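Local coordinates for penicillin-binding protein PbpB (Mycobacterium tuberculosis, PDB 6KGU) that synthesises cross-linked peptidoglycan of the mycobacterial cell wall from lipid intermediates and is inactivated by beta-lactam antibiotics such as aztreonam, at residues P264-S269 against G487-D492. Residues are numbered along the deposited sequence; the frame is centred on the assembly and turned at random.
With AZR (2-({[(1Z)-1-(2-amino-1,3-thiazol-4-yl)-2-oxo-2-{[(2S,3S)-1-oxo-3-(sulfoamino)butan-2-yl]amino}ethylidene]amino}oxy)-2-methylpropanoic acid), chain B.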
ATOM      1  N   PRO A 264      -2.729  -1.450 -10.947  1.00 27.90           N
ATOM      2  CA  PRO A 264      -3.792  -1.930 -10.052  1.00 31.35           C
ATOM      3  C   PRO A 264      -3.963  -3.431 -10.169  1.00 30.62           C
ATOM      4  O   PRO A 264      -3.542  -4.053 -11.142  1.00 28.95           O
ATOM      5  CB  PRO A 264      -5.046  -1.182 -10.531  1.00 28.09           C
ATOM      6  CG  PRO A 264      -4.760  -0.900 -12.042  1.00 27.48           C
ATOM      7  CD  PRO A 264      -3.254  -0.640 -12.067  1.00 27.80           C
ATOM      8  N   PHE A 265      -4.609  -4.011  -9.155  1.00 32.08           N
ATOM      9  CA  PHE A 265      -4.856  -5.448  -9.108  1.00 30.53           C
ATOM     10  C   PHE A 265      -6.184  -5.704  -8.397  1.00 34.46           C
ATOM     11  O   PHE A 265      -6.670  -4.862  -7.635  1.00 32.62           O
ATOM     12  CB  PHE A 265      -3.713  -6.182  -8.385  1.00 31.91           C
ATOM     13  CG  PHE A 265      -3.410  -5.621  -7.014  1.00 30.55           C
ATOM     14  CD1 PHE A 265      -4.137  -6.020  -5.904  1.00 32.94           C
ATOM     15  CD2 PHE A 265      -2.408  -4.681  -6.840  1.00 33.51           C
ATOM     16  CE1 PHE A 265      -3.883  -5.497  -4.653  1.00 32.91           C
ATOM     17  CE2 PHE A 265      -2.138  -4.154  -5.568  1.00 32.21           C
ATOM     18  CZ  PHE A 265      -2.875  -4.571  -4.478  1.00 36.96           C
ATOM     19  N   GLU A 266      -6.770  -6.879  -8.650  1.00 35.73           N
ATOM     20  CA  GLU A 266      -7.947  -7.320  -7.875  1.00 42.40           C
ATOM     21  C   GLU A 266      -7.496  -7.626  -6.457  1.00 34.59           C
ATOM     22  O   GLU A 266      -6.599  -8.453  -6.273  1.00 34.91           O
ATOM     23  CB  GLU A 266      -8.612  -8.564  -8.478  1.00 40.56           C
ATOM     24  CG  GLU A 266      -9.700  -8.299  -9.487  1.00 44.66           C
ATOM     25  CD  GLU A 266     -10.746  -9.410  -9.552  1.00 42.21           C
ATOM     26  OE1 GLU A 266     -10.428 -10.595  -9.289  1.00 46.01           O
ATOM     27  OE2 GLU A 266     -11.907  -9.093  -9.862  1.00 46.23           O
ATOM     28  N   PRO A 267      -8.071  -7.004  -5.429  1.00 33.06           N
ATOM     29  CA  PRO A 267      -7.527  -7.167  -4.074  1.00 29.89           C
ATOM     30  C   PRO A 267      -7.852  -8.501  -3.407  1.00 29.86           C
ATOM     31  O   PRO A 267      -7.117  -8.939  -2.521  1.00 33.74           O
ATOM     32  CB  PRO A 267      -8.181  -6.011  -3.311  1.00 30.15           C
ATOM     33  CG  PRO A 267      -9.517  -5.844  -4.011  1.00 30.45           C
ATOM     34  CD  PRO A 267      -9.186  -6.040  -5.467  1.00 33.23           C
ATOM     35  N   GLY A 268      -8.965  -9.130  -3.761  1.00 30.62           N
ATOM     36  CA  GLY A 268      -9.400 -10.244  -2.931  1.00 28.48           C
ATOM     37  C   GLY A 268      -9.615  -9.787  -1.496  1.00 28.46           C
ATOM     38  O   GLY A 268     -10.070  -8.666  -1.242  1.00 31.35           O
ATOM     39  N   SER A 269      -9.220 -10.637  -0.539  1.00 29.59           N
ATOM     40  CA  SER A 269      -9.703 -10.513   0.841  1.00 26.75           C
ATOM     41  C   SER A 269      -9.179  -9.295   1.603  1.00 31.91           C
ATOM     42  O   SER A 269      -9.732  -8.975   2.671  1.00 27.80           O
ATOM     43  CB  SER A 269      -9.355 -11.772   1.638  1.00 25.74           C
ATOM     44  OG  SER A 269     -10.158 -12.866   1.209  1.00 27.91           O
ATOM     45  N   GLY A 487      -9.674 -14.664 -20.971  1.00 56.22           N
ATOM     46  CA  GLY A 487     -10.538 -13.757 -20.238  1.00 52.15           C
ATOM     47  C   GLY A 487     -11.140 -14.378 -18.997  1.00 56.00           C
ATOM     48  O   GLY A 487     -12.160 -13.900 -18.497  1.00 59.24           O
ATOM     49  N   CYS A 488     -10.525 -15.438 -18.481  1.00 52.36           N
ATOM     50  CA  CYS A 488     -11.095 -16.214 -17.395  1.00 52.89           C
ATOM     51  C   CYS A 488     -10.019 -16.471 -16.343  1.00 53.28           C
ATOM     52  O   CYS A 488      -8.821 -16.329 -16.601  1.00 45.00           O
ATOM     53  CB  CYS A 488     -11.697 -17.518 -17.933  1.00 45.31           C
ATOM     54  SG  CYS A 488     -10.524 -18.809 -18.379  1.00 57.50           S
ATOM     55  N   TYR A 489     -10.460 -16.837 -15.139  1.00 50.36           N
ATOM     56  CA  TYR A 489      -9.533 -16.943 -14.020  1.00 46.52           C
ATOM     57  C   TYR A 489      -8.577 -18.109 -14.214  1.00 46.02           C
ATOM     58  O   TYR A 489      -8.960 -19.173 -14.702  1.00 46.27           O
ATOM     59  CB  TYR A 489     -10.290 -17.107 -12.701  1.00 47.78           C
ATOM     60  CG  TYR A 489     -10.806 -15.800 -12.167  1.00 45.09           C
ATOM     61  CD1 TYR A 489      -9.930 -14.847 -11.657  1.00 44.62           C
ATOM     62  CD2 TYR A 489     -12.164 -15.506 -12.183  1.00 46.94           C
ATOM     63  CE1 TYR A 489     -10.390 -13.632 -11.175  1.00 40.33           C
ATOM     64  CE2 TYR A 489     -12.638 -14.293 -11.697  1.00 51.32           C
ATOM     65  CZ  TYR A 489     -11.746 -13.359 -11.194  1.00 48.51           C
ATOM     66  OH  TYR A 489     -12.210 -12.148 -10.717  1.00 49.66           O
ATOM     67  N   PHE A 490      -7.317 -17.889 -13.849  1.00 44.33           N
ATOM     68  CA  PHE A 490      -6.400 -18.999 -13.668  1.00 45.08           C
ATOM     69  C   PHE A 490      -6.905 -19.909 -12.552  1.00 52.27           C
ATOM     70  O   PHE A 490      -7.788 -19.559 -11.771  1.00 53.66           O
ATOM     71  CB  PHE A 490      -4.999 -18.505 -13.301  1.00 44.45           C
ATOM     72  CG  PHE A 490      -4.187 -18.022 -14.461  1.00 42.32           C
ATOM     73  CD1 PHE A 490      -3.690 -18.917 -15.399  1.00 47.63           C
ATOM     74  CD2 PHE A 490      -3.882 -16.678 -14.592  1.00 40.49           C
ATOM     75  CE1 PHE A 490      -2.915 -18.473 -16.464  1.00 46.91           C
ATOM     76  CE2 PHE A 490      -3.098 -16.230 -15.640  1.00 48.27           C
ATOM     77  CZ  PHE A 490      -2.621 -17.132 -16.587  1.00 45.49           C
ATOM     78  N   ASP A 491      -6.294 -21.080 -12.464  1.00 52.79           N
ATOM     79  CA  ASP A 491      -6.580 -22.014 -11.391  1.00 54.96           C
ATOM     80  C   ASP A 491      -5.607 -21.854 -10.235  1.00 58.72           C
ATOM     81  O   ASP A 491      -5.985 -22.063  -9.073  1.00 58.56           O
ATOM     82  CB  ASP A 491      -6.527 -23.446 -11.945  1.00 68.78           C
ATOM     83  CG  ASP A 491      -6.759 -24.507 -10.886  1.00 76.10           C
ATOM     84  OD1 ASP A 491      -7.905 -24.626 -10.400  1.00 90.15           O
ATOM     85  OD2 ASP A 491      -5.802 -25.244 -10.559  1.00 77.93           O
ATOM     86  N   ASP A 492      -4.365 -21.437 -10.532  1.00 55.96           N
ATOM     87  CA  ASP A 492      -3.286 -21.488  -9.553  1.00 53.80           C
ATOM     88  C   ASP A 492      -2.313 -20.320  -9.702  1.00 49.91           C
ATOM     89  O   ASP A 492      -1.115 -20.482  -9.450  1.00 46.91           O
ATOM     90  CB  ASP A 492      -2.524 -22.810  -9.681  1.00 60.91           C
ATOM     91  CG  ASP A 492      -2.000 -23.045 -11.092  1.00 62.18           C
ATOM     92  OD1 ASP A 492      -2.670 -22.620 -12.058  1.00 62.71           O
ATOM     93  OD2 ASP A 492      -0.915 -23.647 -11.233  1.00 67.73           O
TER
HETATM   94  C7  AZR B 701      -9.349 -17.394   1.011  1.00 36.47           C
HETATM   95  S8  AZR B 701     -11.182 -12.392  -5.583  1.00 64.23           S
HETATM   96  O9  AZR B 701      -8.425 -13.204  -0.305  1.00 31.29           O
HETATM   97  O10 AZR B 701     -11.827 -16.034  -1.927  1.00 42.19           O
HETATM   98  O11 AZR B 701      -9.586 -17.850  -3.189  1.00 47.11           O
HETATM   99  N12 AZR B 701      -8.603 -15.282   2.068  1.00 32.34           N
HETATM  100  N13 AZR B 701      -9.693 -15.367  -1.481  1.00 34.59           N
HETATM  101  N14 AZR B 701      -9.744 -16.864  -4.208  1.00 46.91           N
HETATM  102  N15 AZR B 701      -9.958 -14.647  -5.923  1.00 49.67           N
HETATM  103  N16 AZR B 701      -9.796 -13.178  -7.753  1.00 45.76           N
HETATM  104  S17 AZR B 701      -7.148 -15.314   2.724  1.00 34.08           S
HETATM  105  C18 AZR B 701      -8.884 -15.965   0.792  1.00 32.77           C
HETATM  106  C19 AZR B 701      -9.861 -15.128  -0.051  1.00 36.57           C
HETATM  107  C20 AZR B 701      -9.437 -13.654   0.171  1.00 34.25           C
HETATM  108  C21 AZR B 701     -10.695 -15.731  -2.303  1.00 45.67           C
HETATM  109  C22 AZR B 701     -10.301 -15.813  -3.737  1.00 49.18           C
HETATM  110  C23 AZR B 701      -8.926 -19.013  -3.639  1.00 55.36           C
HETATM  111  C24 AZR B 701     -10.508 -14.658  -4.647  1.00 46.61           C
HETATM  112  C25 AZR B 701     -11.200 -13.542  -4.296  1.00 45.57           C
HETATM  113  C26 AZR B 701     -10.226 -13.509  -6.528  1.00 48.50           C
HETATM  114  C27 AZR B 701      -7.484 -18.611  -3.891  1.00 52.32           C
HETATM  115  C28 AZR B 701      -9.018 -20.108  -2.591  1.00 53.23           C
HETATM  116  C29 AZR B 701      -9.600 -19.469  -4.931  1.00 48.12           C
HETATM  117  O30 AZR B 701     -10.711 -19.119  -5.265  1.00 54.18           O
HETATM  118  O31 AZR B 701      -8.877 -20.306  -5.608  1.00 56.48           O
HETATM  119  O32 AZR B 701      -6.917 -16.617   3.229  1.00 36.19           O
HETATM  120  O33 AZR B 701      -7.228 -14.401   3.984  1.00 32.28           O
HETATM  121  O34 AZR B 701      -6.247 -14.696   1.822  1.00 37.19           O
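Y489 and E266 meet through their polar ends, a single bridge in the aztreonam-binding pocket of the transpeptidase domain. The phenol OH of Y489 donates to OE1 of E266 over 2.8 Å, reaching it on the syn side but 27° out of the carboxylate plane, while OE1 itself lies at the edge of the tyrosine ring. The same oxygen accepts a hydrogen bond from the aminothiazole nitrogen N16 of the opened aztreonam (AZR), at 3.1 Å and nearly straight (169°), so one carboxylate oxygen ties together the inhibitor's far end and the strand beside it. Y489 CE1 also approaches N16 of AZR, at 3.5 Å. Beyond CG the glutamate chain is extended (chi2 -152°), which carries the carboxylate across the gap; its other oxygen, OE2, accepts a hydrogen bond from the backbone N of G385, which helps to hold the carboxylate in place. At the inhibitor's other end, S269 OG is bonded covalently to C20 of AZR (1.5 Å), the acyl-ester, and S269 N donates to O9 of AZR at 2.7 Å, as in an oxyanion hole. Further out, F265 meets the ring of W495 and S269 touches K475. Segment 264-269 lies in the connection between helices 259-262 and 272-281, whereas Y489 belongs to 488-490, an edge strand next to 473-483 in the domain's antiparallel sheet.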